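Local coordinates for cytochrome C549 (Arthrospira maxima, PDB 1F1C), which serves as an extrinsic lumenal heme c subunit of photosystem II that probably stabilizes the oxygen-evolving complex, at residues Thr7-Leu19 / Thr61-Tyr73. Sequence-based numbering, arbitrary orientation.
With HEC (heme c), chain C.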
loop_
_atom_site.group_PDB
_atom_site.type_symbol
_atom_site.label_atom_id
_atom_site.label_comp_id
_atom_site.label_asym_id
_atom_site.label_seq_id
_atom_site.Cartn_x
_atom_site.Cartn_y
_atom_site.Cartn_z
ATOM N N THR A 7 -20.013 10.695 22.551
ATOM C CA THR A 7 -19.035 10.501 23.618
ATOM C C THR A 7 -18.186 9.294 23.217
ATOM O O THR A 7 -18.710 8.188 23.099
ATOM C CB THR A 7 -19.710 10.184 24.976
ATOM O OG1 THR A 7 -20.563 11.268 25.370
ATOM C CG2 THR A 7 -18.660 9.980 26.050
ATOM N N PHE A 8 -16.887 9.501 23.000
ATOM C CA PHE A 8 -16.014 8.405 22.609
ATOM C C PHE A 8 -14.822 8.300 23.535
ATOM O O PHE A 8 -14.512 9.236 24.267
ATOM C CB PHE A 8 -15.480 8.606 21.189
ATOM C CG PHE A 8 -16.491 9.137 20.231
ATOM C CD1 PHE A 8 -16.658 10.506 20.076
ATOM C CD2 PHE A 8 -17.300 8.272 19.500
ATOM C CE1 PHE A 8 -17.619 11.011 19.207
ATOM C CE2 PHE A 8 -18.268 8.765 18.626
ATOM C CZ PHE A 8 -18.429 10.137 18.479
ATOM N N PRO A 9 -14.141 7.149 23.521
ATOM C CA PRO A 9 -12.971 6.982 24.378
ATOM C C PRO A 9 -11.882 7.769 23.656
ATOM O O PRO A 9 -11.608 7.502 22.484
ATOM C CB PRO A 9 -12.697 5.479 24.320
ATOM C CG PRO A 9 -13.957 4.881 23.767
ATOM C CD PRO A 9 -14.444 5.904 22.801
ATOM N N ILE A 10 -11.271 8.741 24.326
ATOM C CA ILE A 10 -10.234 9.532 23.677
ATOM C C ILE A 10 -8.903 8.790 23.663
ATOM O O ILE A 10 -8.091 8.972 22.758
ATOM C CB ILE A 10 -10.033 10.893 24.372
ATOM C CG1 ILE A 10 -8.902 11.649 23.670
ATOM C CG2 ILE A 10 -9.717 10.688 25.843
ATOM C CD1 ILE A 10 -8.402 12.851 24.417
ATOM N N ASN A 11 -8.682 7.953 24.671
ATOM C CA ASN A 11 -7.449 7.184 24.765
ATOM C C ASN A 11 -7.765 5.787 25.260
ATOM O O ASN A 11 -8.928 5.449 25.479
ATOM C CB ASN A 11 -6.467 7.846 25.733
ATOM C CG ASN A 11 -7.088 8.117 27.088
ATOM O OD1 ASN A 11 -8.016 7.417 27.514
ATOM N ND2 ASN A 11 -6.578 9.130 27.778
ATOM N N ALA A 12 -6.719 4.988 25.451
ATOM C CA ALA A 12 -6.872 3.612 25.907
ATOM C C ALA A 12 -7.045 3.509 27.416
ATOM O O ALA A 12 -7.298 2.423 27.939
ATOM C CB ALA A 12 -5.673 2.790 25.471
ATOM N N GLN A 13 -6.912 4.633 28.112
ATOM C CA GLN A 13 -7.050 4.629 29.564
ATOM C C GLN A 13 -8.513 4.734 29.978
ATOM O O GLN A 13 -8.827 4.756 31.169
ATOM C CB GLN A 13 -6.259 5.786 30.187
ATOM C CG GLN A 13 -4.875 5.994 29.596
ATOM C CD GLN A 13 -4.103 4.701 29.451
ATOM O OE1 GLN A 13 -3.911 3.966 30.421
ATOM N NE2 GLN A 13 -3.653 4.413 28.233
ATOM N N GLY A 14 -9.402 4.810 28.993
ATOM C CA GLY A 14 -10.816 4.903 29.291
ATOM C C GLY A 14 -11.377 6.313 29.357
ATOM O O GLY A 14 -12.580 6.478 29.546
ATOM N N ASP A 15 -10.530 7.331 29.220
ATOM C CA ASP A 15 -11.015 8.711 29.256
ATOM C C ASP A 15 -12.058 8.923 28.156
ATOM O O ASP A 15 -11.981 8.322 27.081
ATOM C CB ASP A 15 -9.876 9.710 29.029
ATOM C CG ASP A 15 -8.890 9.770 30.186
ATOM O OD1 ASP A 15 -9.085 9.058 31.196
ATOM O OD2 ASP A 15 -7.910 10.544 30.074
ATOM N N THR A 16 -13.032 9.785 28.423
ATOM C CA THR A 16 -14.058 10.071 27.434
ATOM C C THR A 16 -13.951 11.505 26.939
ATOM O O THR A 16 -13.440 12.380 27.630
ATOM C CB THR A 16 -15.486 9.836 27.996
ATOM O OG1 THR A 16 -15.651 10.570 29.212
ATOM C CG2 THR A 16 -15.722 8.354 28.262
ATOM N N ALA A 17 -14.425 11.725 25.720
ATOM C CA ALA A 17 -14.417 13.039 25.100
ATOM C C ALA A 17 -15.720 13.217 24.338
ATOM O O ALA A 17 -16.216 12.294 23.695
ATOM C CB ALA A 17 -13.246 13.166 24.149
ATOM N N VAL A 18 -16.287 14.405 24.410
ATOM C CA VAL A 18 -17.521 14.659 23.705
ATOM C C VAL A 18 -17.188 15.516 22.499
ATOM O O VAL A 18 -16.794 16.667 22.646
ATOM C CB VAL A 18 -18.530 15.390 24.602
ATOM C CG1 VAL A 18 -19.878 15.486 23.896
ATOM C CG2 VAL A 18 -18.667 14.653 25.932
ATOM N N LEU A 19 -17.310 14.951 21.307
ATOM C CA LEU A 19 -17.020 15.718 20.109
ATOM C C LEU A 19 -18.251 16.477 19.656
ATOM O O LEU A 19 -19.378 16.046 19.877
ATOM C CB LEU A 19 -16.544 14.808 18.974
ATOM C CG LEU A 19 -15.061 14.446 18.986
ATOM C CD1 LEU A 19 -14.742 13.634 20.235
ATOM C CD2 LEU A 19 -14.721 13.662 17.724
ATOM N N THR A 61 -3.626 -4.345 16.993
ATOM C CA THR A 61 -2.517 -4.200 17.928
ATOM C C THR A 61 -1.695 -2.955 17.644
ATOM O O THR A 61 -0.972 -2.896 16.659
ATOM C CB THR A 61 -1.579 -5.414 17.877
ATOM O OG1 THR A 61 -2.295 -6.581 18.301
ATOM C CG2 THR A 61 -0.374 -5.196 18.790
ATOM N N PRO A 62 -1.803 -1.937 18.504
ATOM C CA PRO A 62 -2.649 -1.918 19.700
ATOM C C PRO A 62 -4.090 -1.675 19.259
ATOM O O PRO A 62 -4.339 -1.378 18.088
ATOM C CB PRO A 62 -2.108 -0.732 20.510
ATOM C CG PRO A 62 -0.767 -0.429 19.887
ATOM C CD PRO A 62 -0.988 -0.721 18.430
ATOM N N PRO A 63 -5.054 -1.815 20.183
ATOM C CA PRO A 63 -6.446 -1.586 19.803
ATOM C C PRO A 63 -6.573 -0.196 19.183
ATOM O O PRO A 63 -5.977 0.754 19.664
ATOM C CB PRO A 63 -7.188 -1.692 21.132
ATOM C CG PRO A 63 -6.367 -2.702 21.884
ATOM C CD PRO A 63 -4.951 -2.259 21.585
ATOM N N ARG A 64 -7.329 -0.094 18.103
ATOM C CA ARG A 64 -7.535 1.180 17.437
ATOM C C ARG A 64 -8.959 1.634 17.721
ATOM O O ARG A 64 -9.593 2.266 16.882
ATOM C CB ARG A 64 -7.323 1.009 15.934
ATOM C CG ARG A 64 -5.950 0.458 15.563
ATOM C CD ARG A 64 -4.846 1.414 16.002
ATOM N NE ARG A 64 -3.524 0.998 15.526
ATOM C CZ ARG A 64 -2.446 1.772 15.554
ATOM N NH1 ARG A 64 -2.524 3.010 16.033
ATOM N NH2 ARG A 64 -1.291 1.310 15.098
ATOM N N ASP A 65 -9.451 1.303 18.913
ATOM C CA ASP A 65 -10.813 1.646 19.306
ATOM C C ASP A 65 -10.993 2.911 20.146
ATOM O O ASP A 65 -11.973 3.034 20.875
ATOM C CB ASP A 65 -11.473 0.459 20.025
ATOM C CG ASP A 65 -10.674 -0.018 21.230
ATOM O OD1 ASP A 65 -9.730 0.689 21.653
ATOM O OD2 ASP A 65 -11.002 -1.104 21.764
ATOM N N ASN A 66 -10.049 3.839 20.048
ATOM C CA ASN A 66 -10.142 5.118 20.755
ATOM C C ASN A 66 -9.514 6.190 19.868
ATOM O O ASN A 66 -8.642 5.900 19.051
ATOM C CB ASN A 66 -9.440 5.082 22.124
ATOM C CG ASN A 66 -7.979 4.700 22.031
ATOM O OD1 ASN A 66 -7.635 3.524 22.019
ATOM N ND2 ASN A 66 -7.113 5.693 21.956
ATOM N N ILE A 67 -9.970 7.426 20.022
ATOM C CA ILE A 67 -9.478 8.537 19.215
ATOM C C ILE A 67 -7.959 8.637 19.089
ATOM O O ILE A 67 -7.433 8.818 17.987
ATOM C CB ILE A 67 -10.039 9.862 19.765
ATOM C CG1 ILE A 67 -11.568 9.850 19.618
ATOM C CG2 ILE A 67 -9.394 11.048 19.044
ATOM C CD1 ILE A 67 -12.285 10.929 20.423
ATOM N N ALA A 68 -7.248 8.520 20.208
ATOM C CA ALA A 68 -5.787 8.612 20.176
ATOM C C ALA A 68 -5.173 7.523 19.310
ATOM O O ALA A 68 -4.261 7.784 18.516
ATOM C CB ALA A 68 -5.207 8.530 21.599
ATOM N N ALA A 69 -5.673 6.302 19.472
ATOM C CA ALA A 69 -5.159 5.170 18.722
ATOM C C ALA A 69 -5.420 5.345 17.242
ATOM O O ALA A 69 -4.558 5.038 16.418
ATOM C CB ALA A 69 -5.792 3.890 19.219
ATOM N N LEU A 70 -6.600 5.852 16.901
ATOM C CA LEU A 70 -6.940 6.055 15.499
ATOM C C LEU A 70 -6.082 7.172 14.912
ATOM O O LEU A 70 -5.588 7.070 13.783
ATOM C CB LEU A 70 -8.425 6.384 15.353
ATOM C CG LEU A 70 -9.310 5.143 15.541
ATOM C CD1 LEU A 70 -10.777 5.529 15.432
ATOM C CD2 LEU A 70 -8.945 4.095 14.486
ATOM N N VAL A 71 -5.891 8.234 15.683
ATOM C CA VAL A 71 -5.070 9.338 15.214
ATOM C C VAL A 71 -3.641 8.858 14.970
ATOM O O VAL A 71 -3.035 9.200 13.951
ATOM C CB VAL A 71 -5.074 10.493 16.228
ATOM C CG1 VAL A 71 -4.078 11.568 15.801
ATOM C CG2 VAL A 71 -6.470 11.078 16.318
ATOM N N ASP A 72 -3.120 8.048 15.894
ATOM C CA ASP A 72 -1.766 7.499 15.783
ATOM C C ASP A 72 -1.650 6.680 14.518
ATOM O O ASP A 72 -0.661 6.771 13.778
ATOM C CB ASP A 72 -1.453 6.590 16.975
ATOM C CG ASP A 72 -0.098 5.895 16.850
ATOM O OD1 ASP A 72 -0.039 4.661 17.045
ATOM O OD2 ASP A 72 0.914 6.575 16.567
ATOM N N TYR A 73 -2.668 5.860 14.282
ATOM C CA TYR A 73 -2.697 4.996 13.118
ATOM C C TYR A 73 -2.497 5.757 11.813
ATOM O O TYR A 73 -1.713 5.336 10.963
ATOM C CB TYR A 73 -4.018 4.227 13.045
ATOM C CG TYR A 73 -3.971 3.175 11.975
ATOM C CD1 TYR A 73 -3.452 1.902 12.242
ATOM C CD2 TYR A 73 -4.337 3.480 10.666
ATOM C CE1 TYR A 73 -3.299 0.960 11.221
ATOM C CE2 TYR A 73 -4.177 2.555 9.642
ATOM C CZ TYR A 73 -3.661 1.298 9.924
ATOM O OH TYR A 73 -3.521 0.381 8.908
HETATM FE FE HEC C . -6.843 2.221 5.654
HETATM C CHA HEC C . -6.285 -0.505 7.604
HETATM C CHB HEC C . -7.976 3.961 8.475
HETATM C CHC HEC C . -7.240 5.082 3.851
HETATM C CHD HEC C . -6.221 0.417 2.863
HETATM N NA HEC C . -7.009 1.838 7.602
HETATM C C1A HEC C . -6.719 0.661 8.238
HETATM C C2A HEC C . -7.061 0.766 9.631
HETATM C C3A HEC C . -7.525 1.992 9.873
HETATM C C4A HEC C . -7.537 2.645 8.611
HETATM C CMA HEC C . -7.779 2.663 11.213
HETATM C CAA HEC C . -6.893 -0.295 10.666
HETATM C CBA HEC C . -8.134 -1.147 10.609
HETATM C CGA HEC C . -8.186 -2.130 11.742
HETATM O O1A HEC C . -7.213 -2.184 12.519
HETATM O O2A HEC C . -9.194 -2.849 11.856
HETATM N NB HEC C . -7.437 4.092 6.064
HETATM C C1B HEC C . -7.904 4.638 7.283
HETATM C C2B HEC C . -8.159 6.035 7.176
HETATM C C3B HEC C . -7.823 6.381 5.916
HETATM C C4B HEC C . -7.445 5.175 5.213
HETATM C CMB HEC C . -8.716 6.968 8.239
HETATM C CAB HEC C . -7.814 7.682 5.416
HETATM C CBB HEC C . -6.954 8.669 5.934
HETATM N NC HEC C . -6.784 2.638 3.774
HETATM C C1C HEC C . -6.992 3.873 3.183
HETATM C C2C HEC C . -6.878 3.794 1.766
HETATM C C3C HEC C . -6.530 2.509 1.463
HETATM C C4C HEC C . -6.522 1.779 2.733
HETATM C CMC HEC C . -7.166 4.912 0.766
HETATM C CAC HEC C . -6.378 1.994 0.149
HETATM C CBC HEC C . -5.407 2.522 -0.755
HETATM N ND HEC C . -6.297 0.369 5.309
HETATM C C1D HEC C . -6.032 -0.214 4.091
HETATM C C2D HEC C . -5.633 -1.572 4.239
HETATM C C3D HEC C . -5.651 -1.826 5.563
HETATM C C4D HEC C . -6.092 -0.631 6.231
HETATM C CMD HEC C . -5.452 -2.605 3.103
HETATM C CAD HEC C . -5.198 -3.115 6.257
HETATM C CBD HEC C . -3.702 -3.115 6.563
HETATM C CGD HEC C . -3.252 -4.358 7.326
HETATM O O1D HEC C . -3.639 -4.531 8.496
HETATM O O2D HEC C . -2.508 -5.175 6.748
#
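Ile67 turns CG1 beside its backbone N (chi1 -64°) and extends CD1 beyond it (chi2 166°), which carries the methyl to Leu19 CD1, 3.7 Å away, and to Phe8 CB at 4.0 Å. Leu19 slides past Ile67 in the opposite direction, and Tyr111 of helix 107-124 touches both. Next to this apolar patch the backbones join: Ile67 N donates to Pro9 O (3.0 Å), and Ala68 N donates to Ile10 O (2.7 Å). The first turn of helix 67-75, with Asn66 at its N-cap, thus spends two N-H groups on the two-stranded antiparallel hairpin 7-18 of this cytochrome c, just where strand 7-9 runs out into the turn. Asn66 packs its CB against Pro9 O (3.3 Å) and Pro9 CB. Asn11 OD1 spans the type I turn Asn11-Gly14, accepting from Asp15 N just beyond it (3.0 Å) and, weakly, from Gln13 N, while Asn11 ND2 meets Asp15 OD2 (3.0 Å) from above the carboxylate plane. Six residues on from Ile67, Tyr73 lays one ring face over heme c and meets His90, an axial ligand of the iron, edge-to-face.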